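Local coordinates for conjugal transfer protein TRWB (Escherichia coli, PDB 1E9R) that probably acts as a ring-shaped, nucleotide-driven motor that couples the DNA to be transferred to the secretion channel in bacterial conjugation, at residues Q128-S133 and V263-T268; V135-T140 and L291-S296; R151-E156 and S209-L214; A158-L163 and R185-G190. All blocks are in the same frame, centred on the assembly; numbering follows the deposited sequence.

How the contacts relate
Contacts 1 and 2 join the helical part to the alpha/beta nucleotide-binding part, while contacts 3 and 4 lie within the helical part, farther from the chain's centre. Contacts 1 and 3 are buried, contact 2 is a surface contact laced with water, and contact 4 is partly buried. The chemistry follows the place: polar bonds and one water at the helix pair of contact 1, four waters between the loops of contact 2, leucine and alanine packing in contact 3, a lysine on a phenylalanine face in contact 4. Helix 141-163 serves both 3 and 4. Asp264 and Thr268 of contact 1 bond to Ser296 of contact 2, and Arg151 of contact 3 reaches Val135 O.

Contact 1: residues Q128-S133 and V263-T268; sequences QRYALS and VDVVCT
On helices 126-134 and 252-269, segments 128-133 and 263-268 run roughly antiparallel, at 144° with axes 9.1 Å apart, and the contact is tight at both ends. Ser133 OG, beside its own backbone N, gives a hydrogen bond of 2.6 Å to Asp264 OD2, on the lone pair that points away from the other oxygen. That oxygen, OD1, takes the backbone N of Ser296, so both are held, which should limit the group's rotation.

At the other end Arg129 lies extended and slides past Thr268 in the opposite direction. Its NH2 donates to Thr268 O at 2.7 Å; the acceptor lies in the guanidinium plane, yet the nitrogen stands well above the carbonyl plane. Thr268 CG2 presses to 3.1 Å from Arg129 NE, a buried nitrogen without a partner in the model. Tyr130 OH, bonded to Ser269, sits over the guanidinium centre. Thr268 OG1 donates to Asp264 O, which also accepts from Thr268 N.

The flanks are looser: on one, water 1 bridges Arg129 O and Thr268 OG1; on the opposite one Tyr130 CE1 only touches Val265 CG1 at 3.9 Å. An alanine at Arg129 would remove the guanidinium, with its bond to Thr268 O and its salt bridge to Asp126, and would probably loosen that end. Asp126 probably offsets the Arg129 charge despite nearby Arg232, whereas neutral donors meet the Asp264 carboxylate.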
loop_
_atom_site.group_PDB
_atom_site.type_symbol
_atom_site.label_atom_id
_atom_site.label_comp_id
_atom_site.label_asym_id
_atom_site.label_seq_id
_atom_site.Cartn_x
_atom_site.Cartn_y
_atom_site.Cartn_z
ATOM N N GLN B 128 -3.392 27.533 21.939
ATOM C CA GLN B 128 -3.291 26.477 20.933
ATOM C C GLN B 128 -1.846 25.981 20.855
ATOM O O GLN B 128 -1.563 24.789 20.703
ATOM C CB GLN B 128 -3.744 26.983 19.557
ATOM C CG GLN B 128 -3.436 26.001 18.409
ATOM C CD GLN B 128 -3.962 24.544 18.618
ATOM O OE1 GLN B 128 -4.521 24.191 19.675
ATOM N NE2 GLN B 128 -3.771 23.700 17.593
ATOM N N ARG B 129 -0.937 26.929 20.974
ATOM C CA ARG B 129 0.479 26.663 20.933
ATOM C C ARG B 129 0.889 25.568 21.926
ATOM O O ARG B 129 1.606 24.634 21.576
ATOM C CB ARG B 129 1.197 27.970 21.243
ATOM C CG ARG B 129 2.646 27.993 20.925
ATOM C CD ARG B 129 3.186 29.381 21.155
ATOM N NE ARG B 129 4.639 29.378 21.067
ATOM C CZ ARG B 129 5.424 30.326 21.562
ATOM N NH1 ARG B 129 4.894 31.370 22.187
ATOM N NH2 ARG B 129 6.741 30.216 21.440
ATOM N N TYR B 130 0.425 25.673 23.166
ATOM C CA TYR B 130 0.794 24.682 24.171
ATOM C C TYR B 130 -0.192 23.531 24.289
ATOM O O TYR B 130 0.086 22.536 24.956
ATOM C CB TYR B 130 1.049 25.360 25.531
ATOM C CG TYR B 130 2.238 26.297 25.470
ATOM C CD1 TYR B 130 3.532 25.793 25.369
ATOM C CD2 TYR B 130 2.068 27.680 25.378
ATOM C CE1 TYR B 130 4.630 26.639 25.162
ATOM C CE2 TYR B 130 3.163 28.534 25.171
ATOM C CZ TYR B 130 4.436 28.004 25.061
ATOM O OH TYR B 130 5.514 28.826 24.824
ATOM N N ALA B 131 -1.340 23.660 23.635
ATOM C CA ALA B 131 -2.314 22.573 23.620
ATOM C C ALA B 131 -1.658 21.497 22.733
ATOM O O ALA B 131 -1.791 20.293 22.966
ATOM C CB ALA B 131 -3.620 23.055 23.005
ATOM N N LEU B 132 -0.931 21.972 21.722
ATOM C CA LEU B 132 -0.205 21.131 20.777
ATOM C C LEU B 132 0.909 20.371 21.499
ATOM O O LEU B 132 1.368 19.345 21.015
ATOM C CB LEU B 132 0.407 22.016 19.690
ATOM C CG LEU B 132 0.055 21.904 18.210
ATOM C CD1 LEU B 132 -1.210 21.135 18.004
ATOM C CD2 LEU B 132 -0.065 23.299 17.642
ATOM N N SER B 133 1.345 20.883 22.650
ATOM C CA SER B 133 2.409 20.248 23.446
ATOM C C SER B 133 1.836 19.196 24.381
ATOM O O SER B 133 2.414 18.125 24.562
ATOM C CB SER B 133 3.152 21.287 24.287
ATOM O OG SER B 133 3.791 22.250 23.470
ATOM N N VAL B 263 9.360 18.490 26.404
ATOM C CA VAL B 263 10.271 18.636 25.279
ATOM C C VAL B 263 9.691 19.590 24.225
ATOM O O VAL B 263 10.395 20.452 23.699
ATOM C CB VAL B 263 10.565 17.279 24.625
ATOM C CG1 VAL B 263 11.373 17.478 23.355
ATOM C CG2 VAL B 263 11.311 16.390 25.603
ATOM N N ASP B 264 8.403 19.442 23.932
ATOM C CA ASP B 264 7.756 20.289 22.942
ATOM C C ASP B 264 7.641 21.725 23.436
ATOM O O ASP B 264 7.756 22.664 22.650
ATOM C CB ASP B 264 6.367 19.748 22.588
ATOM C CG ASP B 264 5.831 20.344 21.311
ATOM O OD1 ASP B 264 6.291 19.897 20.241
ATOM O OD2 ASP B 264 4.982 21.257 21.369
ATOM N N VAL B 265 7.409 21.902 24.734
ATOM C CA VAL B 265 7.318 23.246 25.281
ATOM C C VAL B 265 8.639 23.942 25.006
ATOM O O VAL B 265 8.658 25.104 24.609
ATOM C CB VAL B 265 7.077 23.243 26.800
ATOM C CG1 VAL B 265 7.220 24.665 27.350
ATOM C CG2 VAL B 265 5.692 22.700 27.102
ATOM N N VAL B 266 9.745 23.230 25.212
ATOM C CA VAL B 266 11.060 23.812 24.963
ATOM C C VAL B 266 11.214 24.181 23.492
ATOM O O VAL B 266 11.650 25.281 23.171
ATOM C CB VAL B 266 12.208 22.845 25.353
ATOM C CG1 VAL B 266 13.549 23.403 24.873
ATOM C CG2 VAL B 266 12.241 22.662 26.855
ATOM N N CYS B 267 10.839 23.270 22.603
ATOM C CA CYS B 267 10.948 23.518 21.178
ATOM C C CYS B 267 10.151 24.715 20.656
ATOM O O CYS B 267 10.633 25.438 19.790
ATOM C CB CYS B 267 10.561 22.261 20.414
ATOM S SG CYS B 267 11.698 20.864 20.692
ATOM N N THR B 268 8.946 24.943 21.173
ATOM C CA THR B 268 8.137 26.073 20.702
ATOM C C THR B 268 8.592 27.371 21.315
ATOM O O THR B 268 8.609 28.413 20.662
ATOM C CB THR B 268 6.657 25.980 21.090
ATOM O OG1 THR B 268 6.253 24.618 21.155
ATOM C CG2 THR B 268 5.811 26.700 20.064
HETATM O O HOH W 1 3.714 24.167 20.012
#

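Contact 2: residues V135-T140 and L291-S296; sequences VPRGKT and LEKLAS
The Arg137 guanidinium has water 3 at its edge, in plane, 3.0 Å from NH2, while the Ala295 methyl comes up obliquely, CB standing 3.8 Å from NE. Water 3 passes the contact on to Ala295 O, and NH1 is paired with Glu144. This is a meeting of two irregular loops: 135-140 links helix 126-134 to helix 141-163, whereas the loop 291-296 follows strand 281-285 of the central sheet in the alpha/beta fold of a P-loop NTPase.

Backbone meets backbone once, Arg137 N giving a hydrogen bond of 3.1 Å to Lys293 O. The donor lies nearly along the C=O axis, but the N-H is bent, at 136°. Lys293 packs lengthwise: with CG anti to its backbone N (chi1 179°) and every later torsion extended, it lays its methylenes along Arg137 CB, which is 3.7 Å from Lys293 CG, and carries NZ to water 5 and to the backbone oxygen of Tyr325. Water 5 in turn donates to Lys139 O. Glu292 bends at chi2 and crosses the Pro136 ring obliquely; its OE2 is engaged by Lys217.

Water bridges the two loops. Water 2 is held three ways: it donates to Arg137 O and Glu292 OE1 and accepts from Lys293 N, so the carboxylate and both backbones are tied through one molecule. The closest approach between the loops is apolar carbon against oxygen, Pro136 CG lying 3.0 Å from Glu292 OE1.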
loop_
_atom_site.group_PDB
_atom_site.type_symbol
_atom_site.label_atom_id
_atom_site.label_comp_id
_atom_site.label_asym_id
_atom_site.label_seq_id
_atom_site.Cartn_x
_atom_site.Cartn_y
_atom_site.Cartn_z
ATOM N N VAL B 135 -1.167 17.719 23.985
ATOM C CA VAL B 135 -1.766 16.700 23.136
ATOM C C VAL B 135 -0.949 16.572 21.835
ATOM O O VAL B 135 -1.272 17.191 20.808
ATOM C CB VAL B 135 -3.228 17.076 22.794
ATOM C CG1 VAL B 135 -3.888 15.956 22.012
ATOM C CG2 VAL B 135 -3.994 17.377 24.074
ATOM N N PRO B 136 0.125 15.767 21.860
ATOM C CA PRO B 136 0.930 15.621 20.643
ATOM C C PRO B 136 0.151 15.104 19.435
ATOM O O PRO B 136 -1.001 14.663 19.550
ATOM C CB PRO B 136 2.072 14.697 21.078
ATOM C CG PRO B 136 1.515 13.954 22.238
ATOM C CD PRO B 136 0.699 14.989 22.969
ATOM N N ARG B 137 0.791 15.184 18.268
ATOM C CA ARG B 137 0.176 14.763 17.019
ATOM C C ARG B 137 -0.236 13.302 17.034
ATOM O O ARG B 137 0.453 12.450 17.596
ATOM C CB ARG B 137 1.136 15.004 15.860
ATOM C CG ARG B 137 1.487 16.446 15.644
ATOM C CD ARG B 137 0.281 17.255 15.261
ATOM N NE ARG B 137 0.681 18.622 14.947
ATOM C CZ ARG B 137 -0.159 19.609 14.659
ATOM N NH1 ARG B 137 -1.469 19.389 14.640
ATOM N NH2 ARG B 137 0.311 20.824 14.401
ATOM N N GLY B 138 -1.366 13.016 16.408
ATOM C CA GLY B 138 -1.832 11.650 16.366
ATOM C C GLY B 138 -0.961 10.777 15.485
ATOM O O GLY B 138 -0.425 11.233 14.464
ATOM N N LYS B 139 -0.820 9.516 15.880
ATOM C CA LYS B 139 -0.030 8.566 15.115
ATOM C C LYS B 139 -0.566 8.467 13.688
ATOM O O LYS B 139 0.201 8.500 12.732
ATOM C CB LYS B 139 -0.062 7.194 15.788
ATOM C CG LYS B 139 0.753 6.135 15.071
ATOM C CD LYS B 139 0.845 4.868 15.891
ATOM C CE LYS B 139 1.587 3.784 15.133
ATOM N NZ LYS B 139 1.712 2.541 15.949
ATOM N N THR B 140 -1.885 8.358 13.550
ATOM C CA THR B 140 -2.542 8.267 12.237
ATOM C C THR B 140 -3.394 9.509 11.948
ATOM O O THR B 140 -3.629 10.334 12.832
ATOM C CB THR B 140 -3.459 7.032 12.160
ATOM O OG1 THR B 140 -4.572 7.207 13.049
ATOM C CG2 THR B 140 -2.698 5.778 12.570
ATOM N N LEU B 291 9.588 9.331 22.528
ATOM C CA LEU B 291 8.691 10.434 22.809
ATOM C C LEU B 291 7.522 10.311 21.840
ATOM O O LEU B 291 7.557 9.478 20.940
ATOM C CB LEU B 291 9.408 11.769 22.589
ATOM C CG LEU B 291 10.620 12.101 23.471
ATOM C CD1 LEU B 291 11.172 13.448 23.075
ATOM C CD2 LEU B 291 10.224 12.120 24.928
ATOM N N GLU B 292 6.478 11.111 22.027
ATOM C CA GLU B 292 5.348 11.061 21.105
ATOM C C GLU B 292 5.725 11.834 19.841
ATOM O O GLU B 292 6.837 12.377 19.736
ATOM C CB GLU B 292 4.087 11.681 21.732
ATOM C CG GLU B 292 3.561 10.946 22.959
ATOM C CD GLU B 292 2.040 10.769 22.956
ATOM O OE1 GLU B 292 1.403 10.994 21.903
ATOM O OE2 GLU B 292 1.482 10.390 24.011
ATOM N N LYS B 293 4.812 11.879 18.875
ATOM C CA LYS B 293 5.067 12.616 17.650
ATOM C C LYS B 293 4.969 14.101 18.002
ATOM O O LYS B 293 3.874 14.665 18.049
ATOM C CB LYS B 293 4.027 12.235 16.604
ATOM C CG LYS B 293 4.171 12.957 15.289
ATOM C CD LYS B 293 3.223 12.390 14.260
ATOM C CE LYS B 293 3.362 13.112 12.932
ATOM N NZ LYS B 293 2.593 12.397 11.874
ATOM N N LEU B 294 6.115 14.727 18.266
ATOM C CA LEU B 294 6.157 16.139 18.646
ATOM C C LEU B 294 5.711 17.095 17.546
ATOM O O LEU B 294 6.066 16.937 16.384
ATOM C CB LEU B 294 7.563 16.505 19.124
ATOM C CG LEU B 294 8.100 15.584 20.219
ATOM C CD1 LEU B 294 9.469 16.059 20.654
ATOM C CD2 LEU B 294 7.154 15.572 21.402
ATOM N N ALA B 295 4.938 18.100 17.935
ATOM C CA ALA B 295 4.418 19.074 16.995
ATOM C C ALA B 295 5.398 20.177 16.617
ATOM O O ALA B 295 5.321 20.723 15.513
ATOM C CB ALA B 295 3.148 19.693 17.564
ATOM N N SER B 296 6.331 20.498 17.512
ATOM C CA SER B 296 7.268 21.593 17.266
ATOM C C SER B 296 8.720 21.227 17.075
ATOM O O SER B 296 9.526 22.094 16.766
ATOM C CB SER B 296 7.185 22.600 18.412
ATOM O OG SER B 296 5.834 22.836 18.758
HETATM O O HOH W 2 2.351 10.857 19.133
HETATM O O HOH W 3 2.927 22.287 14.768
HETATM O O HOH W 4 -0.507 13.490 12.784
HETATM O O HOH W 5 2.518 9.564 12.470
#

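Contact 3: residues R151-E156 and S209-L214; sequences RLLLRE and SARFVL
This is a buried, purely apolar helix-helix contact inside the helical bundle that stands off the nucleotide-binding fold, where segments 151-156 and 209-214, on helices 141-163 and 201-217, cross at -75° with axes 9.1 Å apart. So steep a crossing lets few residues meet, and two leucines, Leu153 and Leu214, carry it.

Leu153 has CG anti to its backbone N (chi1 177°), which carries CG toward the other helix, and chi2 turns CD2 onto Ala210 and Leu214. There CD2 sits between these two residues, one turn apart, with the Ala210 methyl 3.8 Å from it at CB. Ala210 is small enough to bring the backbones close: the CA atoms of Leu153 and Ala210 are 6.4 Å apart, nearer than the other matched pair, Leu154 and Leu214. The Arg211 side chain starts away, and its NH2 is bonded to Ala179 O, but its CD lies beside Leu153 CD2.

Leu214 crosses Leu153 obliquely and reaches over to the next residue too, its CD1 branch lying 4.3 Å from Leu154 CB. Helices 169-178 and 181-188 complete the core, with Thr176 against both Leu153 and Leu214, and Leu184 and Leu188 against Leu153. Phe212, on helix 201-217, meets Tyr149 of a neighbouring subunit, ring to ring. The tightest touch between the two helices is methyl to methyl, Leu153 CD2 at 3.6 Å from Leu214 CD2.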
loop_
_atom_site.group_PDB
_atom_site.type_symbol
_atom_site.label_atom_id
_atom_site.label_comp_id
_atom_site.label_asym_id
_atom_site.label_seq_id
_atom_site.Cartn_x
_atom_site.Cartn_y
_atom_site.Cartn_z
ATOM N N ARG B 151 -7.649 19.119 21.577
ATOM C CA ARG B 151 -6.996 20.403 21.775
ATOM C C ARG B 151 -8.051 21.485 21.853
ATOM O O ARG B 151 -7.900 22.444 22.609
ATOM C CB ARG B 151 -6.016 20.696 20.635
ATOM C CG ARG B 151 -5.002 19.587 20.455
ATOM C CD ARG B 151 -3.719 20.007 19.761
ATOM N NE ARG B 151 -2.925 18.820 19.456
ATOM C CZ ARG B 151 -3.040 18.131 18.327
ATOM N NH1 ARG B 151 -3.899 18.537 17.403
ATOM N NH2 ARG B 151 -2.339 17.019 18.138
ATOM N N LEU B 152 -9.117 21.331 21.066
ATOM C CA LEU B 152 -10.230 22.284 21.067
ATOM C C LEU B 152 -10.866 22.277 22.459
ATOM O O LEU B 152 -11.046 23.325 23.073
ATOM C CB LEU B 152 -11.293 21.899 20.034
ATOM C CG LEU B 152 -12.586 22.716 20.182
ATOM C CD1 LEU B 152 -12.323 24.182 19.855
ATOM C CD2 LEU B 152 -13.659 22.157 19.276
ATOM N N LEU B 153 -11.206 21.087 22.949
ATOM C CA LEU B 153 -11.800 20.955 24.269
ATOM C C LEU B 153 -10.820 21.451 25.332
ATOM O O LEU B 153 -11.213 22.118 26.291
ATOM C CB LEU B 153 -12.171 19.496 24.542
ATOM C CG LEU B 153 -12.736 19.194 25.936
ATOM C CD1 LEU B 153 -13.928 20.066 26.208
ATOM C CD2 LEU B 153 -13.133 17.742 26.028
ATOM N N LEU B 154 -9.540 21.137 25.153
ATOM C CA LEU B 154 -8.536 21.563 26.107
ATOM C C LEU B 154 -8.355 23.068 26.157
ATOM O O LEU B 154 -8.513 23.668 27.214
ATOM C CB LEU B 154 -7.186 20.925 25.806
ATOM C CG LEU B 154 -6.092 21.284 26.821
ATOM C CD1 LEU B 154 -6.380 20.611 28.159
ATOM C CD2 LEU B 154 -4.730 20.847 26.283
ATOM N N ARG B 155 -8.038 23.690 25.025
ATOM C CA ARG B 155 -7.793 25.127 25.029
ATOM C C ARG B 155 -8.969 25.998 25.465
ATOM O O ARG B 155 -8.770 27.015 26.134
ATOM C CB ARG B 155 -7.241 25.584 23.671
ATOM C CG ARG B 155 -8.240 25.717 22.551
ATOM C CD ARG B 155 -7.551 26.230 21.290
ATOM N NE ARG B 155 -7.123 25.141 20.423
ATOM C CZ ARG B 155 -7.864 24.647 19.436
ATOM N NH1 ARG B 155 -9.064 25.153 19.191
ATOM N NH2 ARG B 155 -7.413 23.638 18.705
ATOM N N GLU B 156 -10.191 25.607 25.115
ATOM C CA GLU B 156 -11.359 26.382 25.519
ATOM C C GLU B 156 -11.678 26.191 27.006
ATOM O O GLU B 156 -11.989 27.159 27.700
ATOM C CB GLU B 156 -12.572 26.019 24.662
ATOM C CG GLU B 156 -12.478 26.539 23.233
ATOM C CD GLU B 156 -12.126 28.026 23.163
ATOM O OE1 GLU B 156 -12.866 28.856 23.736
ATOM O OE2 GLU B 156 -11.106 28.372 22.530
ATOM N N SER B 209 -14.727 11.837 21.537
ATOM C CA SER B 209 -13.348 11.593 21.121
ATOM C C SER B 209 -12.361 12.471 21.875
ATOM O O SER B 209 -11.310 12.004 22.320
ATOM C CB SER B 209 -13.203 11.828 19.627
ATOM O OG SER B 209 -13.834 10.784 18.927
ATOM N N ALA B 210 -12.706 13.746 22.009
ATOM C CA ALA B 210 -11.871 14.697 22.719
ATOM C C ALA B 210 -11.659 14.198 24.148
ATOM O O ALA B 210 -10.533 14.124 24.620
ATOM C CB ALA B 210 -12.543 16.073 22.720
ATOM N N ARG B 211 -12.751 13.845 24.825
ATOM C CA ARG B 211 -12.704 13.353 26.203
ATOM C C ARG B 211 -11.692 12.228 26.372
ATOM O O ARG B 211 -10.902 12.216 27.314
ATOM C CB ARG B 211 -14.090 12.861 26.618
ATOM C CG ARG B 211 -15.155 13.935 26.535
ATOM C CD ARG B 211 -15.415 14.576 27.890
ATOM N NE ARG B 211 -16.514 13.932 28.601
ATOM C CZ ARG B 211 -16.983 14.325 29.781
ATOM N NH1 ARG B 211 -16.448 15.364 30.413
ATOM N NH2 ARG B 211 -18.028 13.699 30.308
ATOM N N PHE B 212 -11.724 11.277 25.453
ATOM C CA PHE B 212 -10.810 10.150 25.491
ATOM C C PHE B 212 -9.354 10.581 25.330
ATOM O O PHE B 212 -8.488 10.132 26.072
ATOM C CB PHE B 212 -11.186 9.142 24.410
ATOM C CG PHE B 212 -12.275 8.212 24.818
ATOM C CD1 PHE B 212 -12.169 7.484 26.002
ATOM C CD2 PHE B 212 -13.397 8.043 24.020
ATOM C CE1 PHE B 212 -13.163 6.601 26.381
ATOM C CE2 PHE B 212 -14.406 7.155 24.394
ATOM C CZ PHE B 212 -14.290 6.435 25.572
ATOM N N VAL B 213 -9.073 11.445 24.364
ATOM C CA VAL B 213 -7.704 11.898 24.174
ATOM C C VAL B 213 -7.212 12.497 25.476
ATOM O O VAL B 213 -6.175 12.104 25.987
ATOM C CB VAL B 213 -7.596 12.981 23.080
ATOM C CG1 VAL B 213 -6.192 13.539 23.042
ATOM C CG2 VAL B 213 -7.958 12.394 21.733
ATOM N N LEU B 214 -7.971 13.448 26.005
ATOM C CA LEU B 214 -7.618 14.127 27.247
ATOM C C LEU B 214 -7.520 13.185 28.439
ATOM O O LEU B 214 -6.722 13.408 29.349
ATOM C CB LEU B 214 -8.629 15.234 27.538
ATOM C CG LEU B 214 -8.290 16.662 27.105
ATOM C CD1 LEU B 214 -7.266 16.673 25.982
ATOM C CD2 LEU B 214 -9.580 17.359 26.697
#

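Contact 4: residues A158-L163 and R185-G190; sequences AKKLAL and RGFLEG
Lys160 and Phe187 reach toward each other from facing helices and overlap, the lysine chain lying over one face of the ring. Lys160 has CG anti to its backbone N (chi1 -176°) and runs straight from there, so that its CD comes 3.6 Å from Phe187 CZ, a CH-pi contact toward the rim. Farther along, NZ stands over the same face, 4.3 Å from the ring centroid and 15° off the normal: a cation-pi arrangement.

The ammonium meets the phenylalanine's own backbone, giving a very short hydrogen bond of 2.5 Å from NZ to Phe187 O, in the carbonyl plane and on a lone pair. Glu189 O lies nearby, 3.5 Å from Lys160 NZ. Leu161 crosses the ring at about a right angle, its CD2 3.9 Å from Phe187 CZ. Phe187 also stacks with Trp175 of helix 169-178.

A methionine at Lys160 would lose the charge and the bond to Phe187 O, and would probably hold helix 181-188 less firmly to helix 141-163. Near the C-terminal part of helix 181-188, where backbone oxygens gather partial negative charge, the ammonium is likely to be stabilised by these carbonyls and by the ring's pi cloud.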
loop_
_atom_site.group_PDB
_atom_site.type_symbol
_atom_site.label_atom_id
_atom_site.label_comp_id
_atom_site.label_asym_id
_atom_site.label_seq_id
_atom_site.Cartn_x
_atom_site.Cartn_y
_atom_site.Cartn_z
ATOM N N ALA B 158 -9.561 25.211 29.460
ATOM C CA ALA B 158 -8.474 25.832 30.203
ATOM C C ALA B 158 -8.552 27.349 30.131
ATOM O O ALA B 158 -8.314 28.026 31.127
ATOM C CB ALA B 158 -7.134 25.353 29.668
ATOM N N LYS B 159 -8.886 27.882 28.959
ATOM C CA LYS B 159 -8.989 29.329 28.784
ATOM C C LYS B 159 -10.040 29.934 29.720
ATOM O O LYS B 159 -9.830 31.011 30.277
ATOM C CB LYS B 159 -9.347 29.664 27.336
ATOM C CG LYS B 159 -9.176 31.124 26.975
ATOM C CD LYS B 159 -9.759 31.430 25.591
ATOM C CE LYS B 159 -9.122 30.583 24.472
ATOM N NZ LYS B 159 -9.668 30.917 23.109
ATOM N N LYS B 160 -11.164 29.239 29.892
ATOM C CA LYS B 160 -12.242 29.708 30.767
ATOM C C LYS B 160 -11.871 29.603 32.250
ATOM O O LYS B 160 -12.160 30.510 33.032
ATOM C CB LYS B 160 -13.530 28.924 30.505
ATOM C CG LYS B 160 -14.719 29.426 31.312
ATOM C CD LYS B 160 -16.037 28.779 30.872
ATOM C CE LYS B 160 -17.207 29.258 31.731
ATOM N NZ LYS B 160 -18.516 28.703 31.276
ATOM N N LEU B 161 -11.244 28.494 32.633
ATOM C CA LEU B 161 -10.801 28.300 34.007
ATOM C C LEU B 161 -9.823 29.418 34.384
ATOM O O LEU B 161 -9.884 29.971 35.481
ATOM C CB LEU B 161 -10.119 26.938 34.157
ATOM C CG LEU B 161 -11.044 25.723 34.142
ATOM C CD1 LEU B 161 -10.214 24.460 34.137
ATOM C CD2 LEU B 161 -11.957 25.755 35.359
ATOM N N ALA B 162 -8.919 29.748 33.468
ATOM C CA ALA B 162 -7.955 30.816 33.707
ATOM C C ALA B 162 -8.690 32.145 33.878
ATOM O O ALA B 162 -8.287 32.984 34.682
ATOM C CB ALA B 162 -6.979 30.908 32.546
ATOM N N LEU B 163 -9.764 32.332 33.111
ATOM C CA LEU B 163 -10.573 33.547 33.183
ATOM C C LEU B 163 -11.311 33.684 34.506
ATOM O O LEU B 163 -11.279 34.747 35.131
ATOM C CB LEU B 163 -11.606 33.580 32.061
ATOM C CG LEU B 163 -11.222 34.368 30.817
ATOM C CD1 LEU B 163 -12.477 34.612 29.991
ATOM C CD2 LEU B 163 -10.593 35.694 31.213
ATOM N N ARG B 185 -21.065 20.481 28.528
ATOM C CA ARG B 185 -21.709 21.321 27.521
ATOM C C ARG B 185 -22.067 22.677 28.125
ATOM O O ARG B 185 -21.805 23.721 27.537
ATOM C CB ARG B 185 -22.982 20.644 27.013
ATOM C CG ARG B 185 -22.763 19.467 26.076
ATOM C CD ARG B 185 -22.912 19.919 24.639
ATOM N NE ARG B 185 -22.799 18.826 23.678
ATOM C CZ ARG B 185 -23.599 17.767 23.644
ATOM N NH1 ARG B 185 -24.571 17.644 24.532
ATOM N NH2 ARG B 185 -23.421 16.829 22.725
ATOM N N GLY B 186 -22.671 22.654 29.308
ATOM C CA GLY B 186 -23.051 23.891 29.966
ATOM C C GLY B 186 -21.845 24.739 30.315
ATOM O O GLY B 186 -21.869 25.967 30.167
ATOM N N PHE B 187 -20.786 24.087 30.790
ATOM C CA PHE B 187 -19.571 24.805 31.137
ATOM C C PHE B 187 -19.013 25.467 29.883
ATOM O O PHE B 187 -18.555 26.607 29.915
ATOM C CB PHE B 187 -18.521 23.862 31.709
ATOM C CG PHE B 187 -17.280 24.568 32.145
ATOM C CD1 PHE B 187 -17.253 25.273 33.340
ATOM C CD2 PHE B 187 -16.155 24.587 31.331
ATOM C CE1 PHE B 187 -16.124 25.992 33.723
ATOM C CE2 PHE B 187 -15.020 25.301 31.700
ATOM C CZ PHE B 187 -15.005 26.007 32.899
ATOM N N LEU B 188 -19.064 24.744 28.770
ATOM C CA LEU B 188 -18.561 25.264 27.501
ATOM C C LEU B 188 -19.373 26.413 26.923
ATOM O O LEU B 188 -18.870 27.160 26.079
ATOM C CB LEU B 188 -18.463 24.143 26.471
ATOM C CG LEU B 188 -17.292 23.199 26.731
ATOM C CD1 LEU B 188 -17.336 22.048 25.743
ATOM C CD2 LEU B 188 -15.980 23.979 26.619
ATOM N N GLU B 189 -20.624 26.557 27.357
ATOM C CA GLU B 189 -21.451 27.657 26.864
ATOM C C GLU B 189 -20.676 28.947 27.101
ATOM O O GLU B 189 -20.104 29.151 28.170
ATOM C CB GLU B 189 -22.780 27.721 27.610
ATOM C CG GLU B 189 -23.838 26.762 27.114
ATOM C CD GLU B 189 -25.016 26.678 28.077
ATOM O OE1 GLU B 189 -25.422 27.732 28.618
ATOM O OE2 GLU B 189 -25.536 25.560 28.293
ATOM N N GLY B 190 -20.642 29.815 26.102
ATOM C CA GLY B 190 -19.911 31.053 26.266
ATOM C C GLY B 190 -18.502 30.975 25.707
ATOM O O GLY B 190 -17.825 31.998 25.574
#